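Side-chain contacts in regulating synaptic membrane exocytosis protein 2 (Rattus norvegicus, PDB 2CJS), which probably acts as an active-zone scaffold in regulated synaptic vesicle exocytosis, its zinc-finger domain serving as a docking module for partner proteins: residues C12-K17 against A37-R42; G25-C28 against T33-C36; S29-K34 against N55-Q60. All coordinates share one frame; numbering follows the deposited sequence.

Contact 1: residues C12-K17 against A37-R42. With ZN (zinc ion), chain L.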
ATOM      1  N   CYS C  12      -5.663  -8.096  13.700  1.00 21.96           N
ATOM      2  CA  CYS C  12      -5.471  -6.904  14.519  1.00 20.88           C
ATOM      3  C   CYS C  12      -5.818  -7.229  15.992  1.00 20.13           C
ATOM      4  O   CYS C  12      -6.870  -7.782  16.265  1.00 20.66           O
ATOM      5  CB  CYS C  12      -6.384  -5.806  13.972  1.00 20.63           C
ATOM      6  SG  CYS C  12      -6.338  -4.317  15.027  1.00 20.95           S
ATOM      7  N   GLY C  13      -4.936  -6.840  16.913  1.00 21.24           N
ATOM      8  CA  GLY C  13      -5.137  -7.129  18.351  1.00 21.43           C
ATOM      9  C   GLY C  13      -6.121  -6.194  19.037  1.00 21.68           C
ATOM     10  O   GLY C  13      -6.416  -6.354  20.220  1.00 22.09           O
ATOM     11  N   ILE C  14      -6.642  -5.222  18.293  1.00 20.70           N
ATOM     12  CA  ILE C  14      -7.665  -4.299  18.777  1.00 21.47           C
ATOM     13  C   ILE C  14      -9.058  -4.661  18.331  1.00 22.02           C
ATOM     14  O   ILE C  14      -9.945  -4.860  19.170  1.00 23.07           O
ATOM     15  CB  ILE C  14      -7.349  -2.813  18.365  1.00 21.75           C
ATOM     16  CG1 ILE C  14      -5.887  -2.404  18.672  1.00 22.24           C
ATOM     17  CG2 ILE C  14      -8.359  -1.806  19.014  1.00 23.76           C
ATOM     18  CD1 ILE C  14      -5.502  -2.409  20.236  1.00 23.04           C
ATOM     19  N   CYS C  15      -9.289  -4.718  17.003  1.00 21.49           N
ATOM     20  CA  CYS C  15     -10.634  -4.995  16.488  1.00 21.43           C
ATOM     21  C   CYS C  15     -10.839  -6.488  16.313  1.00 21.09           C
ATOM     22  O   CYS C  15     -11.994  -6.980  16.277  1.00 23.26           O
ATOM     23  CB  CYS C  15     -10.862  -4.268  15.139  1.00 21.67           C
ATOM     24  SG  CYS C  15      -9.839  -4.746  13.725  1.00 20.51           S
ATOM     25  N   HIS C  16      -9.741  -7.232  16.249  1.00 21.24           N
ATOM     26  CA  HIS C  16      -9.818  -8.729  16.056  1.00 21.16           C
ATOM     27  C   HIS C  16     -10.537  -9.096  14.735  1.00 21.82           C
ATOM     28  O   HIS C  16     -11.151 -10.160  14.636  1.00 23.07           O
ATOM     29  CB  HIS C  16     -10.500  -9.442  17.268  1.00 23.51           C
ATOM     30  CG  HIS C  16      -9.823  -9.151  18.569  1.00 24.65           C
ATOM     31  ND1 HIS C  16      -8.531  -9.563  18.839  1.00 26.83           N
ATOM     32  CD2 HIS C  16     -10.232  -8.433  19.643  1.00 27.85           C
ATOM     33  CE1 HIS C  16      -8.176  -9.106  20.029  1.00 27.72           C
ATOM     34  NE2 HIS C  16      -9.188  -8.420  20.537  1.00 24.51           N
ATOM     35  N   LYS C  17     -10.440  -8.238  13.722  0.50 20.99           N
ATOM     36  CA  LYS C  17     -11.207  -8.463  12.523  0.50 20.47           C
ATOM     37  C   LYS C  17     -10.267  -8.385  11.299  0.50 19.47           C
ATOM     38  O   LYS C  17     -10.226  -9.324  10.495  0.50 18.89           O
ATOM     39  CB  LYS C  17     -12.402  -7.493  12.432  0.50 20.96           C
ATOM     40  CG  LYS C  17     -13.159  -7.643  11.157  0.50 21.52           C
ATOM     41  CD  LYS C  17     -14.658  -7.375  11.315  0.50 27.45           C
ATOM     42  CE  LYS C  17     -15.451  -8.226  10.314  0.50 26.60           C
ATOM     43  NZ  LYS C  17     -16.634  -7.562   9.748  0.50 25.43           N
ATOM     44  N   ALA C  37      -5.044  -0.206  10.415  1.00 22.95           N
ATOM     45  CA  ALA C  37      -5.216   1.257  10.151  1.00 22.30           C
ATOM     46  C   ALA C  37      -6.437   1.866  10.807  1.00 22.40           C
ATOM     47  O   ALA C  37      -6.514   3.089  10.954  1.00 22.68           O
ATOM     48  CB  ALA C  37      -5.198   1.587   8.607  1.00 23.36           C
ATOM     49  N   ARG C  38      -7.418   1.044  11.173  1.00 20.48           N
ATOM     50  CA  ARG C  38      -8.618   1.607  11.836  1.00 21.48           C
ATOM     51  C   ARG C  38      -8.408   1.784  13.320  1.00 21.51           C
ATOM     52  O   ARG C  38      -9.253   2.396  14.000  1.00 22.71           O
ATOM     53  CB  ARG C  38      -9.826   0.673  11.687  1.00 22.63           C
ATOM     54  CG  ARG C  38     -10.437   0.709  10.329  1.00 28.31           C
ATOM     55  CD  ARG C  38     -11.547  -0.362  10.247  1.00 32.65           C
ATOM     56  NE  ARG C  38     -12.323  -0.232   9.003  1.00 35.53           N
ATOM     57  CZ  ARG C  38     -13.384  -0.986   8.707  1.00 39.29           C
ATOM     58  NH1 ARG C  38     -13.768  -1.940   9.559  1.00 36.37           N
ATOM     59  NH2 ARG C  38     -14.055  -0.804   7.569  1.00 36.94           N
ATOM     60  N   CYS C  39      -7.308   1.248  13.856  1.00 21.52           N
ATOM     61  CA  CYS C  39      -7.267   0.977  15.290  1.00 20.91           C
ATOM     62  C   CYS C  39      -6.109   1.664  15.995  1.00 21.68           C
ATOM     63  O   CYS C  39      -5.792   1.312  17.165  1.00 20.92           O
ATOM     64  CB  CYS C  39      -7.182  -0.540  15.488  1.00 20.82           C
ATOM     65  SG  CYS C  39      -8.768  -1.362  15.105  1.00 21.83           S
ATOM     66  N   GLY C  40      -5.497   2.643  15.348  1.00 20.83           N
ATOM     67  CA  GLY C  40      -4.437   3.400  16.042  1.00 19.66           C
ATOM     68  C   GLY C  40      -3.862   4.393  15.036  1.00 22.29           C
ATOM     69  O   GLY C  40      -4.424   4.555  13.933  1.00 22.31           O
ATOM     70  N   GLY C  41      -2.820   5.136  15.413  1.00 20.25           N
ATOM     71  CA  GLY C  41      -2.290   6.136  14.448  1.00 21.43           C
ATOM     72  C   GLY C  41      -0.812   6.307  14.698  1.00 21.53           C
ATOM     73  O   GLY C  41      -0.202   5.523  15.400  1.00 20.93           O
ATOM     74  N   ARG C  42      -0.271   7.366  14.108  1.00 21.64           N
ATOM     75  CA  ARG C  42       1.176   7.582  14.043  1.00 21.90           C
ATOM     76  C   ARG C  42       1.453   8.989  14.564  1.00 21.97           C
ATOM     77  O   ARG C  42       0.679   9.915  14.284  1.00 21.91           O
ATOM     78  CB  ARG C  42       1.584   7.486  12.560  1.00 22.18           C
ATOM     79  CG  ARG C  42       3.087   7.562  12.378  1.00 24.48           C
ATOM     80  CD  ARG C  42       3.477   7.727  10.877  1.00 27.06           C
ATOM     81  NE  ARG C  42       2.867   8.914  10.236  1.00 26.60           N
ATOM     82  CZ  ARG C  42       2.972   9.152   8.928  1.00 30.68           C
ATOM     83  NH1 ARG C  42       3.652   8.296   8.174  1.00 29.80           N
ATOM     84  NH2 ARG C  42       2.407  10.227   8.366  1.00 28.56           N
TER
HETATM   85 ZN    ZN L 201      -8.071  -3.200  13.866  1.00 19.09          ZN
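Cys12, Cys15 and Cys39 meet at one zinc ion, and Ile14 packs beside them. Cys12 and Cys15 form a CxxC zinc knuckle in the loop before strand 19-20. Cys39 comes from a second CxxC pair, whose other member, Cys36, completes the Cys4 site. This is the first zinc site of a cross-brace zinc finger, the arrangement known from RING and FYVE domains.

The metal bonds carry the contact. Zinc lies 2.4 Å from Cys12 SG and 2.3 Å from Cys39 SG. Cys15 is the third ligand from the two segments. Its SG stands between its own backbone N and carbonyl carbon (chi1 64°), which brings it to the zinc ion; its CB faces Cys39. Cys15 CB comes within 3.6 Å of Cys39 SG, closer than the sulfurs of Cys12 and Cys39 come to each other.

Apolar packing is limited to Ile14. Its CB rests 3.7 Å from Cys39 CB, and CG1 and CG2 flank the same atom slightly farther off. Ile14 also touches Phe35 and Cys54, so it links the metal site to the neighbouring strands.

No hydrogen bond crosses between the segments. Arg38 and Arg42 bond to the chain of another protein, and Arg38 NE makes a salt bridge with an acidic side chain there.

Backbone N-H groups of the knuckle point at the sulfurs and would probably soften their negative charge. Lys17 N makes a weak bond to Cys15 SG. Within its own segment, Cys12 SG accepts from Ile14 N at 3.4 Å and, nearly straight at 171°, from Cys15 N at 3.6 Å.

Contact 2: residues G25-C28 against T33-C36; sequences GHNC and TKFC. With ZN (zinc ion), chain L; ZN (zinc ion), chain M; EDO (1,2-ethanediol), chain D; EDO (1,2-ethanediol), chain O.
This is the pairing of two short antiparallel strands, 26-27 and 34-35, in a hairpin near the centre of the chain. His26 and Phe35 form the hydrogen-bonded pair. His26 N donates to Phe35 O at 3.2 Å, in the carbonyl plane, and Phe35 N returns a bond to His26 O at 2.9 Å. Asn27 and Lys34 form the non-hydrogen-bonded pair. Beyond it, Cys28 N donates to Thr33 O at 2.9 Å.

The Phe35 ring leans across the hairpin. Its CG lies between the backbone N and the carbonyl carbon (chi1 65°), which brings the ring close to the opposite strand. His26 CB sits over one face, 4.1 Å from Phe35 CZ, while Cys28 N and CA meet the ring edge. Trp52 stacks on the His26 ring and also touches Phe35. A water in the plane of the His26 ring bridges ND1, at 2.8 Å, to Phe35 O.

Asn27 and Lys34 lie together on the other face. Asn27 ND2 passes 3.8 Å from Lys34 CB, but its hydrogen bond goes to Gln32 O in the turn. Gly25 suits its place: a CB there would press on Lys34 CG and on the preceding carbonyl.

Cys28 SG binds one zinc ion and Cys36 SG the other. A hairpin carrying ligands of both metals is typical of cross-brace zinc fingers, consistent with the RING clan of this domain.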
ATOM      1  N   GLY C  25       0.742  -4.173   9.263  1.00 19.89           N
ATOM      2  CA  GLY C  25       0.384  -3.811  10.623  1.00 20.19           C
ATOM      3  C   GLY C  25       1.487  -3.050  11.333  1.00 23.01           C
ATOM      4  O   GLY C  25       2.653  -2.928  10.806  1.00 22.66           O
ATOM      5  N   HIS C  26       1.112  -2.403  12.449  1.00 22.47           N
ATOM      6  CA  HIS C  26       2.112  -1.682  13.230  1.00 22.38           C
ATOM      7  C   HIS C  26       2.011  -2.080  14.689  1.00 23.71           C
ATOM      8  O   HIS C  26       0.916  -2.283  15.181  1.00 24.10           O
ATOM      9  CB  HIS C  26       1.876  -0.166  13.091  1.00 21.96           C
ATOM     10  CG  HIS C  26       2.128   0.298  11.696  1.00 24.85           C
ATOM     11  ND1 HIS C  26       1.137   0.319  10.754  1.00 24.21           N
ATOM     12  CD2 HIS C  26       3.278   0.633  11.052  1.00 25.06           C
ATOM     13  CE1 HIS C  26       1.646   0.696   9.585  1.00 25.43           C
ATOM     14  NE2 HIS C  26       2.937   0.894   9.741  1.00 25.57           N
ATOM     15  N   ASN C  27       3.151  -2.130  15.390  1.00 23.22           N
ATOM     16  CA  ASN C  27       3.065  -2.406  16.827  1.00 22.38           C
ATOM     17  C   ASN C  27       2.941  -1.076  17.587  1.00 22.19           C
ATOM     18  O   ASN C  27       3.699  -0.116  17.330  1.00 22.57           O
ATOM     19  CB  ASN C  27       4.240  -3.217  17.343  1.00 22.86           C
ATOM     20  CG  ASN C  27       4.244  -4.622  16.776  1.00 28.72           C
ATOM     21  OD1 ASN C  27       4.772  -4.844  15.698  1.00 31.20           O
ATOM     22  ND2 ASN C  27       3.665  -5.563  17.483  1.00 30.62           N
ATOM     23  N   CYS C  28       2.003  -1.026  18.516  1.00 21.01           N
ATOM     24  CA  CYS C  28       1.864   0.120  19.434  1.00 20.19           C
ATOM     25  C   CYS C  28       3.185   0.351  20.168  1.00 20.02           C
ATOM     26  O   CYS C  28       3.727  -0.557  20.755  1.00 20.63           O
ATOM     27  CB  CYS C  28       0.672  -0.107  20.409  1.00 19.30           C
ATOM     28  SG  CYS C  28       0.501   1.260  21.551  1.00 20.76           S
ATOM     29  N   THR C  33       0.952  -3.996  21.132  1.00 20.52           N
ATOM     30  CA  THR C  33      -0.102  -4.711  20.388  1.00 20.37           C
ATOM     31  C   THR C  33      -0.047  -4.356  18.917  1.00 19.43           C
ATOM     32  O   THR C  33       0.105  -3.209  18.595  1.00 22.37           O
ATOM     33  CB  THR C  33      -1.494  -4.411  20.973  1.00 21.03           C
ATOM     34  OG1 THR C  33      -1.493  -4.814  22.347  1.00 22.46           O
ATOM     35  CG2 THR C  33      -2.579  -5.171  20.223  1.00 20.85           C
ATOM     36  N   LYS C  34      -0.167  -5.354  18.031  1.00 21.09           N
ATOM     37  CA  LYS C  34      -0.152  -5.080  16.575  1.00 21.98           C
ATOM     38  C   LYS C  34      -1.555  -4.663  16.125  1.00 22.91           C
ATOM     39  O   LYS C  34      -2.528  -5.333  16.454  1.00 23.16           O
ATOM     40  CB  LYS C  34       0.344  -6.302  15.778  1.00 21.60           C
ATOM     41  CG  LYS C  34       0.650  -5.943  14.316  1.00 23.68           C
ATOM     42  CD  LYS C  34       1.162  -7.179  13.532  1.00 26.19           C
ATOM     43  CE  LYS C  34       2.513  -7.546  14.058  1.00 34.46           C
ATOM     44  NZ  LYS C  34       2.874  -8.853  13.396  1.00 38.09           N
ATOM     45  N   PHE C  35      -1.648  -3.519  15.433  1.00 22.48           N
ATOM     46  CA  PHE C  35      -2.926  -3.004  15.097  1.00 21.05           C
ATOM     47  C   PHE C  35      -3.022  -2.620  13.631  1.00 20.45           C
ATOM     48  O   PHE C  35      -2.010  -2.315  12.970  1.00 21.00           O
ATOM     49  CB  PHE C  35      -3.300  -1.795  16.014  1.00 21.58           C
ATOM     50  CG  PHE C  35      -2.414  -0.587  15.856  1.00 22.39           C
ATOM     51  CD1 PHE C  35      -2.671   0.368  14.822  1.00 21.82           C
ATOM     52  CD2 PHE C  35      -1.345  -0.374  16.739  1.00 23.14           C
ATOM     53  CE1 PHE C  35      -1.902   1.557  14.667  1.00 23.91           C
ATOM     54  CE2 PHE C  35      -0.522   0.783  16.578  1.00 23.89           C
ATOM     55  CZ  PHE C  35      -0.792   1.763  15.574  1.00 23.71           C
ATOM     56  N   CYS C  36      -4.269  -2.593  13.153  1.00 20.95           N
ATOM     57  CA  CYS C  36      -4.588  -2.202  11.747  1.00 21.80           C
ATOM     58  C   CYS C  36      -4.903  -0.706  11.650  1.00 21.89           C
ATOM     59  O   CYS C  36      -4.980   0.011  12.685  1.00 21.97           O
ATOM     60  CB  CYS C  36      -5.764  -3.074  11.204  1.00 21.47           C
ATOM     61  SG  CYS C  36      -7.391  -2.425  11.721  1.00 21.71           S
TER
HETATM   62 ZN    ZN L 201      -8.071  -3.200  13.866  1.00 19.09          ZN
HETATM   63 ZN    ZN M 202      -1.312   0.375  22.762  1.00 19.02          ZN
HETATM   64  C1  EDO D1155       1.625  -0.839   5.732  1.00 32.78           C
HETATM   65  O1  EDO D1155       2.860  -1.183   6.364  1.00 40.22           O
HETATM   66  C2  EDO D1155       0.601  -1.903   6.096  1.00 32.98           C
HETATM   67  O2  EDO D1155       0.452  -2.030   7.506  1.00 21.39           O
HETATM   68  C1  EDO O1144       2.494 -10.940  10.079  1.00 36.93           C
HETATM   69  O1  EDO O1144       3.812 -10.920   9.449  1.00 34.59           O
HETATM   70  C2  EDO O1144       1.791  -9.581  10.281  1.00 33.51           C
HETATM   71  O2  EDO O1144       2.700  -8.485  10.373  1.00 32.05           O
HETATM   72  O   HOH W   1      -1.526  -0.410  11.014  1.00 21.35           O

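Contact 3: residues S29-K34 against N55-Q60. With ZN (zinc ion), chain M; EDO (1,2-ethanediol), chain N; EDO (1,2-ethanediol), chain O.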
ATOM      1  N   SER C  29       3.685   1.592  20.123  1.00 18.96           N
ATOM      2  CA  SER C  29       4.971   1.938  20.754  1.00 19.70           C
ATOM      3  C   SER C  29       4.882   1.860  22.254  1.00 20.45           C
ATOM      4  O   SER C  29       5.900   1.803  22.920  1.00 19.67           O
ATOM      5  CB  SER C  29       5.368   3.361  20.324  1.00 18.68           C
ATOM      6  OG  SER C  29       5.758   3.298  18.931  1.00 21.56           O
ATOM      7  N   TYR C  30       3.662   1.838  22.798  1.00 19.76           N
ATOM      8  CA  TYR C  30       3.514   1.705  24.257  1.00 19.84           C
ATOM      9  C   TYR C  30       3.239   0.245  24.690  1.00 19.20           C
ATOM     10  O   TYR C  30       4.029  -0.327  25.414  1.00 21.41           O
ATOM     11  CB  TYR C  30       2.370   2.604  24.716  1.00 19.01           C
ATOM     12  CG  TYR C  30       2.271   2.878  26.230  1.00 19.30           C
ATOM     13  CD1 TYR C  30       3.403   2.894  27.046  1.00 20.21           C
ATOM     14  CD2 TYR C  30       1.028   3.105  26.807  1.00 20.52           C
ATOM     15  CE1 TYR C  30       3.307   3.177  28.455  1.00 18.33           C
ATOM     16  CE2 TYR C  30       0.898   3.385  28.195  1.00 21.06           C
ATOM     17  CZ  TYR C  30       2.018   3.404  29.000  1.00 21.11           C
ATOM     18  OH  TYR C  30       1.869   3.709  30.345  1.00 19.26           O
ATOM     19  N   CYS C  31       2.126  -0.340  24.239  1.00 19.60           N
ATOM     20  CA  CYS C  31       1.684  -1.679  24.721  1.00 19.13           C
ATOM     21  C   CYS C  31       2.175  -2.823  23.836  1.00 20.02           C
ATOM     22  O   CYS C  31       2.020  -3.975  24.225  1.00 19.69           O
ATOM     23  CB  CYS C  31       0.160  -1.707  24.855  1.00 18.09           C
ATOM     24  SG  CYS C  31      -0.667  -1.828  23.238  1.00 20.52           S
ATOM     25  N   GLN C  32       2.722  -2.473  22.652  1.00 17.81           N
ATOM     26  CA  GLN C  32       3.265  -3.427  21.623  1.00 20.59           C
ATOM     27  C   GLN C  32       2.232  -4.277  20.922  1.00 21.09           C
ATOM     28  O   GLN C  32       2.598  -5.197  20.172  1.00 21.22           O
ATOM     29  CB  GLN C  32       4.342  -4.310  22.239  1.00 20.56           C
ATOM     30  CG  GLN C  32       5.545  -3.492  22.834  1.00 22.54           C
ATOM     31  CD  GLN C  32       6.251  -2.581  21.801  1.00 21.96           C
ATOM     32  OE1 GLN C  32       6.324  -2.931  20.626  1.00 21.62           O
ATOM     33  NE2 GLN C  32       6.749  -1.388  22.251  1.00 25.18           N
ATOM     34  N   THR C  33       0.952  -3.996  21.132  1.00 20.52           N
ATOM     35  CA  THR C  33      -0.102  -4.711  20.388  1.00 20.37           C
ATOM     36  C   THR C  33      -0.047  -4.356  18.917  1.00 19.43           C
ATOM     37  O   THR C  33       0.105  -3.209  18.595  1.00 22.37           O
ATOM     38  CB  THR C  33      -1.494  -4.411  20.973  1.00 21.03           C
ATOM     39  OG1 THR C  33      -1.493  -4.814  22.347  1.00 22.46           O
ATOM     40  CG2 THR C  33      -2.579  -5.171  20.223  1.00 20.85           C
ATOM     41  N   LYS C  34      -0.167  -5.354  18.031  1.00 21.09           N
ATOM     42  CA  LYS C  34      -0.152  -5.080  16.575  1.00 21.98           C
ATOM     43  C   LYS C  34      -1.555  -4.663  16.125  1.00 22.91           C
ATOM     44  O   LYS C  34      -2.528  -5.333  16.454  1.00 23.16           O
ATOM     45  CB  LYS C  34       0.344  -6.302  15.778  1.00 21.60           C
ATOM     46  CG  LYS C  34       0.650  -5.943  14.316  1.00 23.68           C
ATOM     47  CD  LYS C  34       1.162  -7.179  13.532  1.00 26.19           C
ATOM     48  CE  LYS C  34       2.513  -7.546  14.058  1.00 34.46           C
ATOM     49  NZ  LYS C  34       2.874  -8.853  13.396  1.00 38.09           N
ATOM     50  N   ASN C  55      -5.486   2.622  19.615  1.00 21.94           N
ATOM     51  CA  ASN C  55      -6.597   3.417  20.138  1.00 20.25           C
ATOM     52  C   ASN C  55      -6.988   3.047  21.561  1.00 21.27           C
ATOM     53  O   ASN C  55      -7.587   3.861  22.257  1.00 21.75           O
ATOM     54  CB  ASN C  55      -7.809   3.250  19.208  1.00 22.02           C
ATOM     55  CG  ASN C  55      -7.679   4.096  17.916  1.00 20.77           C
ATOM     56  OD1 ASN C  55      -6.793   4.963  17.797  1.00 21.40           O
ATOM     57  ND2 ASN C  55      -8.558   3.788  16.904  1.00 22.05           N
ATOM     58  N   LEU C  56      -6.595   1.859  22.035  1.00 21.97           N
ATOM     59  CA  LEU C  56      -6.857   1.528  23.429  1.00 20.87           C
ATOM     60  C   LEU C  56      -5.940   2.305  24.351  1.00 20.76           C
ATOM     61  O   LEU C  56      -6.395   2.781  25.410  1.00 18.69           O
ATOM     62  CB  LEU C  56      -6.760   0.018  23.676  1.00 22.62           C
ATOM     63  CG  LEU C  56      -7.863  -0.757  22.925  1.00 22.87           C
ATOM     64  CD1 LEU C  56      -7.679  -2.254  23.248  1.00 21.96           C
ATOM     65  CD2 LEU C  56      -9.285  -0.302  23.271  1.00 25.81           C
ATOM     66  N   CYS C  57      -4.670   2.400  23.997  1.00 20.00           N
ATOM     67  CA  CYS C  57      -3.769   3.198  24.795  1.00 19.43           C
ATOM     68  C   CYS C  57      -4.195   4.668  24.707  1.00 19.16           C
ATOM     69  O   CYS C  57      -4.091   5.394  25.691  1.00 18.72           O
ATOM     70  CB  CYS C  57      -2.351   3.045  24.254  1.00 20.94           C
ATOM     71  SG  CYS C  57      -1.573   1.501  24.766  1.00 19.27           S
ATOM     72  N   ARG C  58      -4.588   5.124  23.537  1.00 20.27           N
ATOM     73  CA  ARG C  58      -5.115   6.511  23.448  1.00 20.13           C
ATOM     74  C   ARG C  58      -6.255   6.724  24.414  1.00 18.54           C
ATOM     75  O   ARG C  58      -6.274   7.719  25.169  1.00 20.52           O
ATOM     76  CB  ARG C  58      -5.581   6.869  22.023  1.00 20.29           C
ATOM     77  CG  ARG C  58      -4.383   6.872  21.002  1.00 22.03           C
ATOM     78  CD  ARG C  58      -4.947   7.116  19.592  1.00 22.81           C
ATOM     79  NE  ARG C  58      -5.664   8.406  19.456  1.00 21.76           N
ATOM     80  CZ  ARG C  58      -6.409   8.750  18.391  1.00 22.06           C
ATOM     81  NH1 ARG C  58      -6.586   7.886  17.399  1.00 21.29           N
ATOM     82  NH2 ARG C  58      -6.949   9.973  18.285  1.00 20.31           N
ATOM     83  N   LYS C  59      -7.202   5.806  24.426  1.00 19.92           N
ATOM     84  CA  LYS C  59      -8.370   5.972  25.303  1.00 19.78           C
ATOM     85  C   LYS C  59      -7.942   6.060  26.760  1.00 20.90           C
ATOM     86  O   LYS C  59      -8.442   6.884  27.543  1.00 20.65           O
ATOM     87  CB  LYS C  59      -9.333   4.801  25.141  1.00 21.87           C
ATOM     88  CG  LYS C  59     -10.596   4.967  26.039  1.00 24.55           C
ATOM     89  CD  LYS C  59     -11.580   6.114  25.557  1.00 32.80           C
ATOM     90  CE  LYS C  59     -12.697   6.490  26.596  1.00 36.38           C
ATOM     91  NZ  LYS C  59     -12.430   7.704  27.517  1.00 41.93           N
ATOM     92  N   GLN C  60      -7.021   5.179  27.157  1.00 19.07           N
ATOM     93  CA  GLN C  60      -6.584   5.100  28.534  1.00 19.77           C
ATOM     94  C   GLN C  60      -6.030   6.472  29.015  1.00 21.81           C
ATOM     95  O   GLN C  60      -6.260   6.898  30.158  1.00 21.85           O
ATOM     96  CB  GLN C  60      -5.486   4.013  28.690  1.00 21.49           C
ATOM     97  CG  GLN C  60      -4.937   3.830  30.101  1.00 20.31           C
ATOM     98  CD  GLN C  60      -3.616   3.031  30.034  1.00 22.17           C
ATOM     99  OE1 GLN C  60      -2.555   3.576  29.739  1.00 23.00           O
ATOM    100  NE2 GLN C  60      -3.701   1.728  30.267  1.00 20.12           N
TER
HETATM  101 ZN    ZN M 202      -1.312   0.375  22.762  1.00 19.02          ZN
HETATM  102  C1  EDO N1143       7.480  -0.668  26.349  1.00 36.99           C
HETATM  103  O1  EDO N1143       6.497  -1.228  25.473  1.00 30.81           O
HETATM  104  C2  EDO N1143       8.009   0.557  25.654  1.00 36.69           C
HETATM  105  O2  EDO N1143       6.979   1.568  25.628  1.00 42.31           O
HETATM  106  C1  EDO O1144       2.494 -10.940  10.079  1.00 36.93           C
HETATM  107  O1  EDO O1144       3.812 -10.920   9.449  1.00 34.59           O
HETATM  108  C2  EDO O1144       1.791  -9.581  10.281  1.00 33.51           C
HETATM  109  O2  EDO O1144       2.700  -8.485  10.373  1.00 32.05           O
HETATM  110  O   HOH W   2      -0.624   2.666  31.126  1.00 24.35           O
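Cys31 and Cys57 make the tight side of this contact, where the turn of residues 29-34 meets helix 55-61. Both sulfurs bind the same zinc ion at 2.3 Å, Cys31 SG and Cys57 SG alike. Cys31 CB also packs 3.6 Å from Cys57 SG. Thr33 N donates to Cys31 SG and probably eases its charge.

Tyr30 continues this packing. Its CG is anti to the backbone N (chi1 -166°), which carries the ring beside Cys57. Cys57 SG approaches obliquely, 3.7 Å from Tyr30 CD2, in a sulfur-aromatic contact. Cys28 and Cys54 complete this second Cys4 site of the cross-brace finger, and Cys57 supplies its ligand from the C-terminal helix.

Farther out the fit is looser. Gln60 OE1 meets the Tyr30 ring at its edge, 3.8 Å from CE2, with amide and ring planes 89° apart. A water joins Gln60 OE1 to Tyr30 OH. On the turn, an ethanediol, probably from the crystallisation liquor, accepts from Gln32 NE2 and donates to Ser29 O and Tyr30 O. With an alanine for Gln32, a backbone group of another protein chain would probably lose its hydrogen-bond mate, and the diol one of its partners. Ser29 OG likewise reaches that chain's backbone.

How the contacts relate
All three contacts lie in one small zinc-finger domain. Contact 2 is the central hairpin. Its centre is about 6 Å from that of contact 1 and about 9 Å from that of contact 3, while contacts 1 and 3 are about 10 Å apart. Contacts 1 and 2 share one zinc ion, and contacts 2 and 3 share the other. Along the chain, 12-17 comes first, then 25-28, 29-34, 33-36, 37-42 and 55-60. The segments of contacts 1 and 3 therefore alternate, as a cross-brace requires. Backbone bonds also tie them: Gly13 N to Lys34 O, and Cys39 O to Asn55 N. With little regular structure, the fold probably depends on both metals.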